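Long-range contact in fatty Acid Kinase (Fak) B3 protein (Streptococcus pneumoniae, PDB 6CNG), which binds long-chain fatty acids such as linoleic acid and probably presents them to a partner kinase for phosphorylation: residues A[228-239]-A[259-270]. Residues are numbered along the deposited sequence; the frame is centred on the assembly and turned at random.
Sequences SKKSVQAAYDEL and CCQQLSERIRET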
loop_
_atom_site.group_PDB
_atom_site.type_symbol
_atom_site.label_atom_id
_atom_site.label_comp_id
_atom_site.label_asym_id
_atom_site.label_seq_id
_atom_site.Cartn_x
_atom_site.Cartn_y
_atom_site.Cartn_z
ATOM N N SER A 228 -9.245 19.709 -8.771
ATOM C CA SER A 228 -8.958 18.432 -9.405
ATOM C C SER A 228 -7.960 18.604 -10.534
ATOM O O SER A 228 -6.827 18.141 -10.430
ATOM C CB SER A 228 -10.230 17.794 -9.948
ATOM O OG SER A 228 -9.916 16.673 -10.759
ATOM N N LYS A 229 -8.362 19.289 -11.607
ATOM C CA LYS A 229 -7.511 19.380 -12.790
ATOM C C LYS A 229 -6.082 19.771 -12.444
ATOM O O LYS A 229 -5.135 19.298 -13.078
ATOM C CB LYS A 229 -8.107 20.346 -13.815
ATOM C CG LYS A 229 -9.562 20.021 -14.184
ATOM C CD LYS A 229 -9.751 18.574 -14.693
ATOM C CE LYS A 229 -11.229 18.245 -15.036
ATOM N NZ LYS A 229 -12.123 18.040 -13.845
ATOM N N LYS A 230 -5.909 20.640 -11.444
ATOM C CA LYS A 230 -4.573 20.930 -10.939
ATOM C C LYS A 230 -3.987 19.728 -10.202
ATOM O O LYS A 230 -2.769 19.545 -10.203
ATOM C CB LYS A 230 -4.596 22.171 -10.043
ATOM C CG LYS A 230 -5.202 23.386 -10.697
ATOM C CD LYS A 230 -4.414 23.846 -11.889
ATOM C CE LYS A 230 -5.119 24.984 -12.625
ATOM N NZ LYS A 230 -4.690 25.130 -14.060
ATOM N N SER A 231 -4.827 18.896 -9.590
ATOM C CA SER A 231 -4.324 17.688 -8.944
ATOM C C SER A 231 -3.773 16.711 -9.973
ATOM O O SER A 231 -2.736 16.072 -9.751
ATOM C CB SER A 231 -5.433 16.996 -8.141
ATOM O OG SER A 231 -5.775 17.727 -6.988
ATOM N N VAL A 232 -4.451 16.569 -11.111
ATOM C CA VAL A 232 -3.955 15.639 -12.116
ATOM C C VAL A 232 -2.654 16.152 -12.713
ATOM O O VAL A 232 -1.678 15.406 -12.821
ATOM C CB VAL A 232 -5.021 15.329 -13.175
ATOM C CG1 VAL A 232 -4.403 14.523 -14.325
ATOM C CG2 VAL A 232 -6.147 14.549 -12.534
ATOM N N GLN A 233 -2.620 17.433 -13.096
ATOM C CA GLN A 233 -1.395 17.995 -13.649
ATOM C C GLN A 233 -0.220 17.809 -12.693
ATOM O O GLN A 233 0.874 17.425 -13.113
ATOM C CB GLN A 233 -1.608 19.468 -13.995
ATOM C CG GLN A 233 -0.447 20.129 -14.763
ATOM C CD GLN A 233 -0.271 19.622 -16.189
ATOM O OE1 GLN A 233 -1.196 19.674 -17.021
ATOM N NE2 GLN A 233 0.945 19.171 -16.493
ATOM N N ALA A 234 -0.434 18.067 -11.402
ATOM C CA ALA A 234 0.644 17.951 -10.431
ATOM C C ALA A 234 1.133 16.524 -10.344
ATOM O O ALA A 234 2.334 16.279 -10.282
ATOM C CB ALA A 234 0.163 18.407 -9.057
ATOM N N ALA A 235 0.207 15.573 -10.323
ATOM C CA ALA A 235 0.570 14.168 -10.238
ATOM C C ALA A 235 1.318 13.708 -11.482
ATOM O O ALA A 235 2.257 12.929 -11.391
ATOM C CB ALA A 235 -0.693 13.352 -10.031
ATOM N N TYR A 236 0.906 14.168 -12.652
ATOM C CA TYR A 236 1.632 13.863 -13.875
ATOM C C TYR A 236 3.014 14.488 -13.851
ATOM O O TYR A 236 3.999 13.826 -14.163
ATOM C CB TYR A 236 0.825 14.414 -15.044
ATOM C CG TYR A 236 1.480 14.395 -16.396
ATOM C CD1 TYR A 236 1.291 13.332 -17.248
ATOM C CD2 TYR A 236 2.238 15.457 -16.842
ATOM C CE1 TYR A 236 1.872 13.313 -18.503
ATOM C CE2 TYR A 236 2.814 15.447 -18.092
ATOM C CZ TYR A 236 2.624 14.360 -18.915
ATOM O OH TYR A 236 3.156 14.296 -20.171
ATOM N N ASP A 237 3.103 15.769 -13.495
ATOM C CA ASP A 237 4.398 16.432 -13.433
ATOM C C ASP A 237 5.313 15.735 -12.444
ATOM O O ASP A 237 6.487 15.509 -12.724
ATOM C CB ASP A 237 4.212 17.882 -13.008
ATOM C CG ASP A 237 3.535 18.725 -14.062
ATOM O OD1 ASP A 237 3.581 18.380 -15.245
ATOM O OD2 ASP A 237 2.971 19.774 -13.712
ATOM N N GLU A 238 4.803 15.385 -11.285
ATOM C CA GLU A 238 5.668 14.751 -10.300
ATOM C C GLU A 238 6.123 13.390 -10.777
ATOM O O GLU A 238 7.229 12.963 -10.468
ATOM C CB GLU A 238 4.978 14.621 -8.932
ATOM C CG GLU A 238 4.608 15.950 -8.221
ATOM C CD GLU A 238 5.784 16.891 -7.911
ATOM O OE1 GLU A 238 6.926 16.427 -7.688
ATOM O OE2 GLU A 238 5.539 18.104 -7.903
ATOM N N LEU A 239 5.284 12.695 -11.525
ATOM C CA LEU A 239 5.711 11.424 -12.077
ATOM C C LEU A 239 6.876 11.623 -13.037
ATOM O O LEU A 239 7.875 10.903 -12.993
ATOM C CB LEU A 239 4.546 10.806 -12.826
ATOM C CG LEU A 239 3.661 9.781 -12.153
ATOM C CD1 LEU A 239 2.546 9.509 -13.106
ATOM C CD2 LEU A 239 4.412 8.524 -11.841
ATOM N N CYS A 259 -10.678 10.709 -11.768
ATOM C CA CYS A 259 -9.379 11.370 -11.796
ATOM C C CYS A 259 -8.290 10.385 -12.174
ATOM O O CYS A 259 -7.303 10.758 -12.823
ATOM C CB CYS A 259 -9.073 12.043 -10.461
ATOM S SG CYS A 259 -9.901 13.638 -10.262
ATOM N N CYS A 260 -8.494 9.118 -11.843
ATOM C CA CYS A 260 -7.559 8.085 -12.253
ATOM C C CYS A 260 -7.640 7.773 -13.746
ATOM O O CYS A 260 -6.611 7.535 -14.365
ATOM C CB CYS A 260 -7.781 6.831 -11.433
ATOM S SG CYS A 260 -7.257 6.981 -9.727
ATOM N N GLN A 261 -8.840 7.756 -14.347
ATOM C CA GLN A 261 -8.917 7.527 -15.786
ATOM C C GLN A 261 -8.326 8.696 -16.568
ATOM O O GLN A 261 -7.688 8.476 -17.598
ATOM C CB GLN A 261 -10.350 7.174 -16.219
ATOM C CG GLN A 261 -10.572 7.022 -17.760
ATOM C CD GLN A 261 -9.740 5.899 -18.476
ATOM O OE1 GLN A 261 -9.162 5.022 -17.839
ATOM N NE2 GLN A 261 -9.698 5.948 -19.803
ATOM N N GLN A 262 -8.477 9.931 -16.088
ATOM C CA GLN A 262 -7.967 11.071 -16.838
ATOM C C GLN A 262 -6.455 11.174 -16.727
ATOM O O GLN A 262 -5.793 11.597 -17.681
ATOM C CB GLN A 262 -8.610 12.365 -16.356
ATOM C CG GLN A 262 -10.157 12.417 -16.506
ATOM C CD GLN A 262 -10.643 13.208 -17.724
ATOM O OE1 GLN A 262 -9.854 13.848 -18.419
ATOM N NE2 GLN A 262 -11.949 13.161 -17.983
ATOM N N LEU A 263 -5.910 10.826 -15.559
ATOM C CA LEU A 263 -4.465 10.731 -15.403
ATOM C C LEU A 263 -3.894 9.600 -16.249
ATOM O O LEU A 263 -2.871 9.785 -16.918
ATOM C CB LEU A 263 -4.124 10.555 -13.919
ATOM C CG LEU A 263 -2.662 10.458 -13.479
ATOM C CD1 LEU A 263 -1.878 11.671 -13.876
ATOM C CD2 LEU A 263 -2.598 10.283 -11.999
ATOM N N SER A 264 -4.570 8.438 -16.263
ATOM C CA SER A 264 -4.121 7.279 -17.035
ATOM C C SER A 264 -4.036 7.597 -18.518
ATOM O O SER A 264 -3.064 7.241 -19.186
ATOM C CB SER A 264 -5.070 6.104 -16.791
ATOM O OG SER A 264 -4.898 5.067 -17.733
ATOM N N GLU A 265 -5.062 8.237 -19.059
ATOM C CA GLU A 265 -5.011 8.627 -20.459
ATOM C C GLU A 265 -3.821 9.537 -20.729
ATOM O O GLU A 265 -3.065 9.291 -21.663
ATOM C CB GLU A 265 -6.332 9.255 -20.890
ATOM C CG GLU A 265 -7.452 8.242 -21.140
ATOM C CD GLU A 265 -7.178 7.292 -22.318
ATOM O OE1 GLU A 265 -7.673 6.136 -22.290
ATOM O OE2 GLU A 265 -6.464 7.684 -23.272
ATOM N N ARG A 266 -3.630 10.579 -19.908
ATOM C CA ARG A 266 -2.514 11.507 -20.102
ATOM C C ARG A 266 -1.187 10.777 -20.099
ATOM O O ARG A 266 -0.297 11.077 -20.900
ATOM C CB ARG A 266 -2.467 12.542 -18.978
ATOM C CG ARG A 266 -2.893 13.916 -19.345
ATOM C CD ARG A 266 -1.972 14.983 -18.786
ATOM N NE ARG A 266 -0.895 15.302 -19.722
ATOM C CZ ARG A 266 -0.140 16.391 -19.653
ATOM N NH1 ARG A 266 -0.353 17.273 -18.679
ATOM N NH2 ARG A 266 0.815 16.598 -20.564
ATOM N N ILE A 267 -1.019 9.852 -19.168
ATOM C CA ILE A 267 0.211 9.092 -19.099
ATOM C C ILE A 267 0.368 8.215 -20.316
ATOM O O ILE A 267 1.476 8.068 -20.848
ATOM C CB ILE A 267 0.229 8.244 -17.822
ATOM C CG1 ILE A 267 0.249 9.172 -16.629
ATOM C CG2 ILE A 267 1.420 7.309 -17.852
ATOM C CD1 ILE A 267 -0.008 8.464 -15.260
ATOM N N ARG A 268 -0.730 7.612 -20.776
ATOM C CA ARG A 268 -0.648 6.756 -21.947
ATOM C C ARG A 268 -0.439 7.571 -23.198
ATOM O O ARG A 268 0.191 7.102 -24.144
ATOM C CB ARG A 268 -1.899 5.916 -22.110
ATOM C CG ARG A 268 -1.978 4.769 -21.127
ATOM C CD ARG A 268 -3.091 3.766 -21.461
ATOM N NE ARG A 268 -4.321 4.080 -20.756
ATOM C CZ ARG A 268 -5.392 4.632 -21.309
ATOM N NH1 ARG A 268 -5.414 4.934 -22.606
ATOM N NH2 ARG A 268 -6.449 4.873 -20.547
ATOM N N GLU A 269 -0.962 8.786 -23.222
ATOM C CA GLU A 269 -0.705 9.663 -24.353
ATOM C C GLU A 269 0.775 9.988 -24.456
ATOM O O GLU A 269 1.342 9.985 -25.557
ATOM C CB GLU A 269 -1.567 10.910 -24.227
ATOM C CG GLU A 269 -2.997 10.593 -24.564
ATOM C CD GLU A 269 -3.971 11.649 -24.138
ATOM O OE1 GLU A 269 -3.599 12.638 -23.514
ATOM O OE2 GLU A 269 -5.158 11.471 -24.417
ATOM N N THR A 270 1.428 10.225 -23.316
ATOM C CA THR A 270 2.847 10.552 -23.303
ATOM C C THR A 270 3.733 9.314 -23.417
ATOM O O THR A 270 4.784 9.359 -24.066
ATOM C CB THR A 270 3.198 11.294 -22.019
ATOM O OG1 THR A 270 2.398 12.470 -21.895
ATOM C CG2 THR A 270 4.613 11.682 -22.052
HETATM O O HOH W 1 1.573 18.978 -19.812
#
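Tyr236 and Arg266 meet face to face: the guanidinium lies on one side of the phenol ring with the two planes only 15° apart, and Arg266 CZ is 3.6 Å from the Tyr236 ring centroid, close to the ring normal. This satisfies both a parallel stack and a cation-pi contact. The arginine gets there by bending at chi2 and chi3, which folds its CD over the same face as a CH-pi contact. At the ring's edge and in its plane, Tyr236 OH and Thr270 OG1 share a hydrogen bond of 2.6 Å. With CG anti to the backbone N (chi1 171°), the ring reaches across as a knob into the hole formed by Leu263, Arg266, Ile267 and Thr270. Gln233 brings its amide, steeply inclined, to the guanidinium edge; Gln233 OE1 lies 3.0 Å from Arg266 NH1, but the angle is too poor for a hydrogen bond. Water 1 instead accepts from Arg266 NH2 at 2.6 Å and, weakly, from Gln233 NE2, which also donates to Asp237 OD1.

On the sheet side of this polar cluster, the Val232 and Leu263 side chains lie alongside in opposite senses, Val232 CG1 3.8 Å from Leu263 CD1. Leu239 runs nearly at a right angle to Ile267, their CD1 methyls 3.5 Å apart. The axes of segments 228-239 and 259-270 approach to 10.0 Å and cross at -41°, on one face of the sheet containing strands 247-253 and 294-300, where Leu239 and Leu263 both touch Met296. Chemically, the contact grades from an apolar layer to a water-linked edge carrying Arg266 and, nearby but not touching it, Asp237, whose opposite charges may stabilise each other; stacking and the hydroxyl pair would restrict rotation of the Tyr236 ring.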